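Local coordinates for protein Dok-7 (PDB 3ML4) that acts as a dimeric cytoplasmic adaptor that activates the receptor tyrosine kinase MuSK and so drives formation of the neuromuscular synapse, at residues H116-T121 against E194-L199; D160-G165 against G175-G180. All coordinates share one frame; numbering follows the deposited sequence.

Contact 1 (H116-T121 against E194-L199); sequences HRFHVT and EQMSFL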
loop_
_atom_site.group_PDB
_atom_site.type_symbol
_atom_site.label_atom_id
_atom_site.label_comp_id
_atom_site.label_asym_id
_atom_site.label_seq_id
_atom_site.Cartn_x
_atom_site.Cartn_y
_atom_site.Cartn_z
ATOM N N HIS B 116 -6.214 -10.725 -8.830
ATOM C CA HIS B 116 -6.764 -11.510 -9.925
ATOM C C HIS B 116 -6.758 -12.983 -9.537
ATOM O O HIS B 116 -5.946 -13.410 -8.712
ATOM C CB HIS B 116 -5.903 -11.328 -11.176
ATOM C CG HIS B 116 -5.777 -9.906 -11.632
ATOM N ND1 HIS B 116 -6.359 -9.444 -12.795
ATOM C CD2 HIS B 116 -5.126 -8.849 -11.092
ATOM C CE1 HIS B 116 -6.080 -8.162 -12.944
ATOM N NE2 HIS B 116 -5.331 -7.777 -11.925
ATOM N N ARG B 117 -7.655 -13.760 -10.131
ATOM C CA ARG B 117 -7.703 -15.182 -9.856
ATOM C C ARG B 117 -7.996 -15.964 -11.128
ATOM O O ARG B 117 -8.776 -15.523 -11.973
ATOM C CB ARG B 117 -8.735 -15.487 -8.763
ATOM C CG ARG B 117 -10.125 -15.796 -9.278
ATOM C CD ARG B 117 -11.138 -15.919 -8.175
ATOM N NE ARG B 117 -12.007 -14.751 -8.159
ATOM C CZ ARG B 117 -13.079 -14.612 -8.930
ATOM N NH1 ARG B 117 -13.425 -15.588 -9.767
ATOM N NH2 ARG B 117 -13.808 -13.500 -8.860
ATOM N N PHE B 118 -7.359 -17.123 -11.258
ATOM C CA PHE B 118 -7.558 -18.004 -12.408
ATOM C C PHE B 118 -7.743 -19.437 -11.939
ATOM O O PHE B 118 -6.900 -19.968 -11.209
ATOM C CB PHE B 118 -6.355 -17.945 -13.345
ATOM C CG PHE B 118 -5.978 -16.554 -13.786
ATOM C CD1 PHE B 118 -6.382 -16.073 -15.024
ATOM C CD2 PHE B 118 -5.197 -15.732 -12.969
ATOM C CE1 PHE B 118 -6.023 -14.789 -15.445
ATOM C CE2 PHE B 118 -4.843 -14.455 -13.377
ATOM C CZ PHE B 118 -5.255 -13.984 -14.622
ATOM N N HIS B 119 -8.854 -20.057 -12.346
ATOM C CA HIS B 119 -9.097 -21.474 -12.080
ATOM C C HIS B 119 -8.107 -22.328 -12.874
ATOM O O HIS B 119 -8.090 -22.291 -14.109
ATOM C CB HIS B 119 -10.532 -21.867 -12.441
ATOM C CG HIS B 119 -11.576 -21.302 -11.523
ATOM N ND1 HIS B 119 -12.686 -20.621 -11.979
ATOM C CD2 HIS B 119 -11.658 -21.287 -10.169
ATOM C CE1 HIS B 119 -13.421 -20.236 -10.949
ATOM N NE2 HIS B 119 -12.818 -20.623 -9.841
ATOM N N VAL B 120 -7.279 -23.083 -12.158
ATOM C CA VAL B 120 -6.238 -23.920 -12.766
ATOM C C VAL B 120 -6.238 -25.362 -12.232
ATOM O O VAL B 120 -6.882 -25.671 -11.224
ATOM C CB VAL B 120 -4.813 -23.315 -12.564
ATOM C CG1 VAL B 120 -4.735 -21.874 -13.101
ATOM C CG2 VAL B 120 -4.390 -23.382 -11.091
ATOM N N THR B 121 -5.509 -26.233 -12.927
ATOM C CA THR B 121 -5.247 -27.591 -12.481
ATOM C C THR B 121 -3.746 -27.739 -12.294
ATOM O O THR B 121 -2.982 -27.576 -13.247
ATOM C CB THR B 121 -5.724 -28.623 -13.518
ATOM O OG1 THR B 121 -7.034 -28.268 -13.990
ATOM C CG2 THR B 121 -5.742 -30.025 -12.917
ATOM N N GLU B 194 -2.023 -17.035 -21.628
ATOM C CA GLU B 194 -1.681 -15.772 -22.279
ATOM C C GLU B 194 -2.083 -14.577 -21.402
ATOM O O GLU B 194 -1.333 -13.608 -21.293
ATOM C CB GLU B 194 -2.344 -15.680 -23.659
ATOM C CG GLU B 194 -1.609 -16.438 -24.773
ATOM C CD GLU B 194 -2.412 -16.507 -26.075
ATOM O OE1 GLU B 194 -2.029 -15.837 -27.061
ATOM O OE2 GLU B 194 -3.437 -17.221 -26.108
ATOM N N GLN B 195 -3.257 -14.663 -20.779
ATOM C CA GLN B 195 -3.711 -13.657 -19.815
ATOM C C GLN B 195 -2.866 -13.628 -18.549
ATOM O O GLN B 195 -2.625 -12.558 -17.994
ATOM C CB GLN B 195 -5.176 -13.876 -19.441
ATOM C CG GLN B 195 -6.142 -13.170 -20.362
ATOM C CD GLN B 195 -7.541 -13.746 -20.316
ATOM O OE1 GLN B 195 -7.996 -14.251 -19.284
ATOM N NE2 GLN B 195 -8.238 -13.670 -21.444
HETATM N N MSE B 196 -2.417 -14.796 -18.100
HETATM C CA MSE B 196 -1.593 -14.881 -16.900
HETATM C C MSE B 196 -0.203 -14.297 -17.127
HETATM O O MSE B 196 0.304 -13.550 -16.292
HETATM C CB MSE B 196 -1.497 -16.324 -16.397
HETATM C CG MSE B 196 -2.789 -16.840 -15.791
HETATM SE SE MSE B 196 -2.790 -18.771 -15.468
HETATM C CE MSE B 196 -4.587 -19.107 -16.091
ATOM N N SER B 197 0.388 -14.640 -18.269
ATOM C CA SER B 197 1.734 -14.208 -18.636
ATOM C C SER B 197 1.801 -12.696 -18.845
ATOM O O SER B 197 2.766 -12.042 -18.429
ATOM C CB SER B 197 2.187 -14.940 -19.902
ATOM O OG SER B 197 3.589 -14.863 -20.066
ATOM N N PHE B 198 0.771 -12.151 -19.490
ATOM C CA PHE B 198 0.685 -10.720 -19.730
ATOM C C PHE B 198 0.507 -9.933 -18.427
ATOM O O PHE B 198 1.081 -8.854 -18.257
ATOM C CB PHE B 198 -0.451 -10.409 -20.699
ATOM C CG PHE B 198 -0.804 -8.954 -20.764
ATOM C CD1 PHE B 198 0.027 -8.052 -21.429
ATOM C CD2 PHE B 198 -1.964 -8.482 -20.152
ATOM C CE1 PHE B 198 -0.300 -6.706 -21.489
ATOM C CE2 PHE B 198 -2.302 -7.137 -20.208
ATOM C CZ PHE B 198 -1.470 -6.246 -20.873
ATOM N N LEU B 199 -0.296 -10.481 -17.520
ATOM C CA LEU B 199 -0.458 -9.912 -16.193
ATOM C C LEU B 199 0.892 -9.874 -15.481
ATOM O O LEU B 199 1.277 -8.855 -14.907
ATOM C CB LEU B 199 -1.451 -10.745 -15.388
ATOM C CG LEU B 199 -2.120 -10.064 -14.199
ATOM C CD1 LEU B 199 -3.370 -9.368 -14.690
ATOM C CD2 LEU B 199 -2.464 -11.082 -13.130
#
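Met196, built as selenomethionine, sets its CG squarely over the middle of the Phe118 ring, 3.6 Å from the centroid and only 5° off the ring normal. Bent at chi3 (-138°), its chain carries the methyl CE back to within 3.5 Å of Phe118 CB, while SE makes an oblique Met-aromatic contact with the same ring. The CE methyl also reaches Val120 CG1 at 4.1 Å. Leu199 serves two rings: its CD2 meets the edge of Phe118 at CE2 (4.1 Å), and its CD1 makes a CH-pi contact over one face of His116, offset toward CE1. CG of both His116 and Phe118 lies beside the backbone N, anti to the carbonyl carbon, and the two rings are thrown forward from alternate residues of strand 115-122. The strand is held in the sheet by backbone bonds from His116, Phe118 and Val120 to strand 133-138. Glu114 OE1 is hydrogen-bonded to His116 NE2 and probably helps fix the rotation of the imidazole. Farther out, Phe171 packs against Met196. An alanine in place of Phe118 removes the face under Met196 CG and the edge beside Leu199 CD2, and would probably loosen the packing of helix 193-203 on the strand. With no hydrogen bond between strand and helix, this join in the PTB domain depends on dispersion and CH-pi contacts, a role suited to flat rings and flexible aliphatic chains.

Contact 2 (D160-G165 against G175-G180); sequences DLRRYG and GGTRCG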
loop_
_atom_site.group_PDB
_atom_site.type_symbol
_atom_site.label_atom_id
_atom_site.label_comp_id
_atom_site.label_asym_id
_atom_site.label_seq_id
_atom_site.Cartn_x
_atom_site.Cartn_y
_atom_site.Cartn_z
ATOM N N ASP B 160 10.757 -12.989 -6.974
ATOM C CA ASP B 160 11.639 -14.127 -6.741
ATOM C C ASP B 160 11.474 -15.220 -7.803
ATOM O O ASP B 160 12.096 -16.280 -7.721
ATOM C CB ASP B 160 11.405 -14.688 -5.337
ATOM C CG ASP B 160 11.753 -13.695 -4.243
ATOM O OD1 ASP B 160 12.479 -12.716 -4.523
ATOM O OD2 ASP B 160 11.312 -13.893 -3.093
ATOM N N LEU B 161 10.635 -14.952 -8.797
ATOM C CA LEU B 161 10.452 -15.848 -9.937
ATOM C C LEU B 161 11.511 -15.594 -11.008
ATOM O O LEU B 161 11.682 -14.460 -11.452
ATOM C CB LEU B 161 9.059 -15.645 -10.538
ATOM C CG LEU B 161 7.878 -16.537 -10.157
ATOM C CD1 LEU B 161 7.950 -17.093 -8.734
ATOM C CD2 LEU B 161 6.599 -15.750 -10.374
ATOM N N ARG B 162 12.218 -16.648 -11.416
ATOM C CA ARG B 162 13.232 -16.542 -12.477
ATOM C C ARG B 162 12.568 -16.349 -13.827
ATOM O O ARG B 162 12.910 -15.438 -14.577
ATOM C CB ARG B 162 14.100 -17.800 -12.567
ATOM C CG ARG B 162 14.788 -18.223 -11.290
ATOM C CD ARG B 162 16.072 -18.990 -11.596
ATOM N NE ARG B 162 16.565 -19.727 -10.429
ATOM C CZ ARG B 162 17.818 -20.147 -10.278
ATOM N NH1 ARG B 162 18.730 -19.899 -11.213
ATOM N NH2 ARG B 162 18.164 -20.808 -9.183
ATOM N N ARG B 163 11.616 -17.229 -14.115
ATOM C CA ARG B 163 11.032 -17.364 -15.435
ATOM C C ARG B 163 9.561 -17.709 -15.303
ATOM O O ARG B 163 9.116 -18.197 -14.260
ATOM C CB ARG B 163 11.752 -18.482 -16.203
ATOM C CG ARG B 163 12.971 -18.032 -16.998
ATOM C CD ARG B 163 14.227 -18.845 -16.663
ATOM N NE ARG B 163 14.002 -20.290 -16.676
ATOM C CZ ARG B 163 14.507 -21.131 -17.579
ATOM N NH1 ARG B 163 15.283 -20.680 -18.559
ATOM N NH2 ARG B 163 14.240 -22.433 -17.496
ATOM N N TYR B 164 8.815 -17.444 -16.367
ATOM C CA TYR B 164 7.417 -17.832 -16.468
ATOM C C TYR B 164 6.983 -17.663 -17.915
ATOM O O TYR B 164 7.621 -16.934 -18.671
ATOM C CB TYR B 164 6.527 -16.989 -15.539
ATOM C CG TYR B 164 6.594 -15.504 -15.818
ATOM C CD1 TYR B 164 5.883 -14.941 -16.874
ATOM C CD2 TYR B 164 7.375 -14.664 -15.025
ATOM C CE1 TYR B 164 5.955 -13.593 -17.142
ATOM C CE2 TYR B 164 7.447 -13.299 -15.281
ATOM C CZ TYR B 164 6.738 -12.773 -16.341
ATOM O OH TYR B 164 6.803 -11.426 -16.601
ATOM N N GLY B 165 5.899 -18.330 -18.298
ATOM C CA GLY B 165 5.354 -18.155 -19.634
ATOM C C GLY B 165 4.140 -19.002 -19.948
ATOM O O GLY B 165 3.939 -20.064 -19.357
ATOM N N GLY B 175 10.184 -20.602 -9.543
ATOM C CA GLY B 175 10.679 -19.863 -8.386
ATOM C C GLY B 175 12.161 -20.113 -8.165
ATOM O O GLY B 175 12.628 -21.254 -8.245
ATOM N N GLY B 176 12.899 -19.046 -7.875
ATOM C CA GLY B 176 14.340 -19.131 -7.702
ATOM C C GLY B 176 14.806 -19.470 -6.300
ATOM O O GLY B 176 14.010 -19.845 -5.436
ATOM N N THR B 177 16.113 -19.327 -6.091
ATOM C CA THR B 177 16.763 -19.582 -4.800
ATOM C C THR B 177 16.129 -18.807 -3.653
ATOM O O THR B 177 15.977 -19.340 -2.559
ATOM C CB THR B 177 18.285 -19.291 -4.881
ATOM O OG1 THR B 177 18.912 -20.311 -5.664
ATOM C CG2 THR B 177 18.929 -19.255 -3.502
ATOM N N ARG B 178 15.751 -17.558 -3.919
ATOM C CA ARG B 178 15.081 -16.699 -2.935
ATOM C C ARG B 178 13.955 -17.427 -2.190
ATOM O O ARG B 178 13.775 -17.219 -0.988
ATOM C CB ARG B 178 14.496 -15.442 -3.598
ATOM C CG ARG B 178 15.143 -14.989 -4.904
ATOM C CD ARG B 178 15.956 -13.706 -4.763
ATOM N NE ARG B 178 16.381 -13.210 -6.076
ATOM C CZ ARG B 178 17.519 -13.552 -6.679
ATOM N NH1 ARG B 178 18.371 -14.385 -6.092
ATOM N NH2 ARG B 178 17.819 -13.059 -7.873
ATOM N N CYS B 179 13.201 -18.265 -2.905
ATOM C CA CYS B 179 12.091 -19.016 -2.305
ATOM C C CYS B 179 12.468 -20.458 -1.927
ATOM O O CYS B 179 12.064 -21.420 -2.580
ATOM C CB CYS B 179 10.815 -18.952 -3.169
ATOM S SG CYS B 179 10.989 -18.421 -4.904
ATOM N N GLY B 180 13.236 -20.572 -0.848
ATOM C CA GLY B 180 13.779 -21.831 -0.336
ATOM C C GLY B 180 13.243 -23.156 -0.838
ATOM O O GLY B 180 13.776 -23.720 -1.797
#
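Asp160 O is gripped by one hydrogen bond across this contact, from Gly176 N at 2.9 Å. The bond is nearly straight, 163° at the hydrogen, and nearly along the C=O axis. It ties the residue just before strand 161-167 to the loop after strand 170-175, at an edge of the IRS-type PTB fold where the MuSK peptide binds. Beside it, Leu161 and Gly175 form an antiparallel non-hydrogen-bonded pair with CA atoms 4.3 Å apart. Glycine suits both positions: a CB at 176 would probably come close to Arg162 CG and Asp160 O, and one at 175 close to Cys179 SG. Leu161 sends its apolar branches inward, onto Trp156 and Phe200. Cys179 N bonds to Gly176 O, closing a beta turn with Thr177 and Arg178 at its corners, and both reach the bound peptide. Thr177 OG1 is hydrogen-bonded to a modified side chain of that peptide, probably the phosphotyrosine, and Arg178 NH2 to its backbone. A hydroxyl and a guanidinium can both bond such polar partners, the guanidinium as a donor. Arg162, extended from CG to NE, runs alongside Gly176, NE making a long, weak ion pair with Glu174. The aliphatic root of Arg178 crosses the carboxylate of Asp160, Arg178 CB lying 3.3 Å from Asp160 CG. Their charged groups are turned 87° apart, with Asp160 OD1 4.2 Å from Arg178 NE, too long for a salt bridge.

The centres of contact 1 and contact 2 lie about 17 Å apart, and both involve the same antiparallel sheet of the PTB domain. Helix 193-203 connects them: one side meets strand 115-122 in contact 1, while Ser197 lies against strand 161-167, its OG 3.8 Å from Gly165 CA. Tyr164 reinforces this side, its OH hydrogen-bonded to Asp201 and its ring edge-to-face with Phe200. The bound peptide adds a strand antiparallel to Arg163 and Tyr164 and also packs on Ser197, between helix and edge strand, as in other PTB domains. Contact 1 thus seats the helix that borders this groove, and contact 2 holds the loop whose Thr177 and Arg178 bind the peptide beside it.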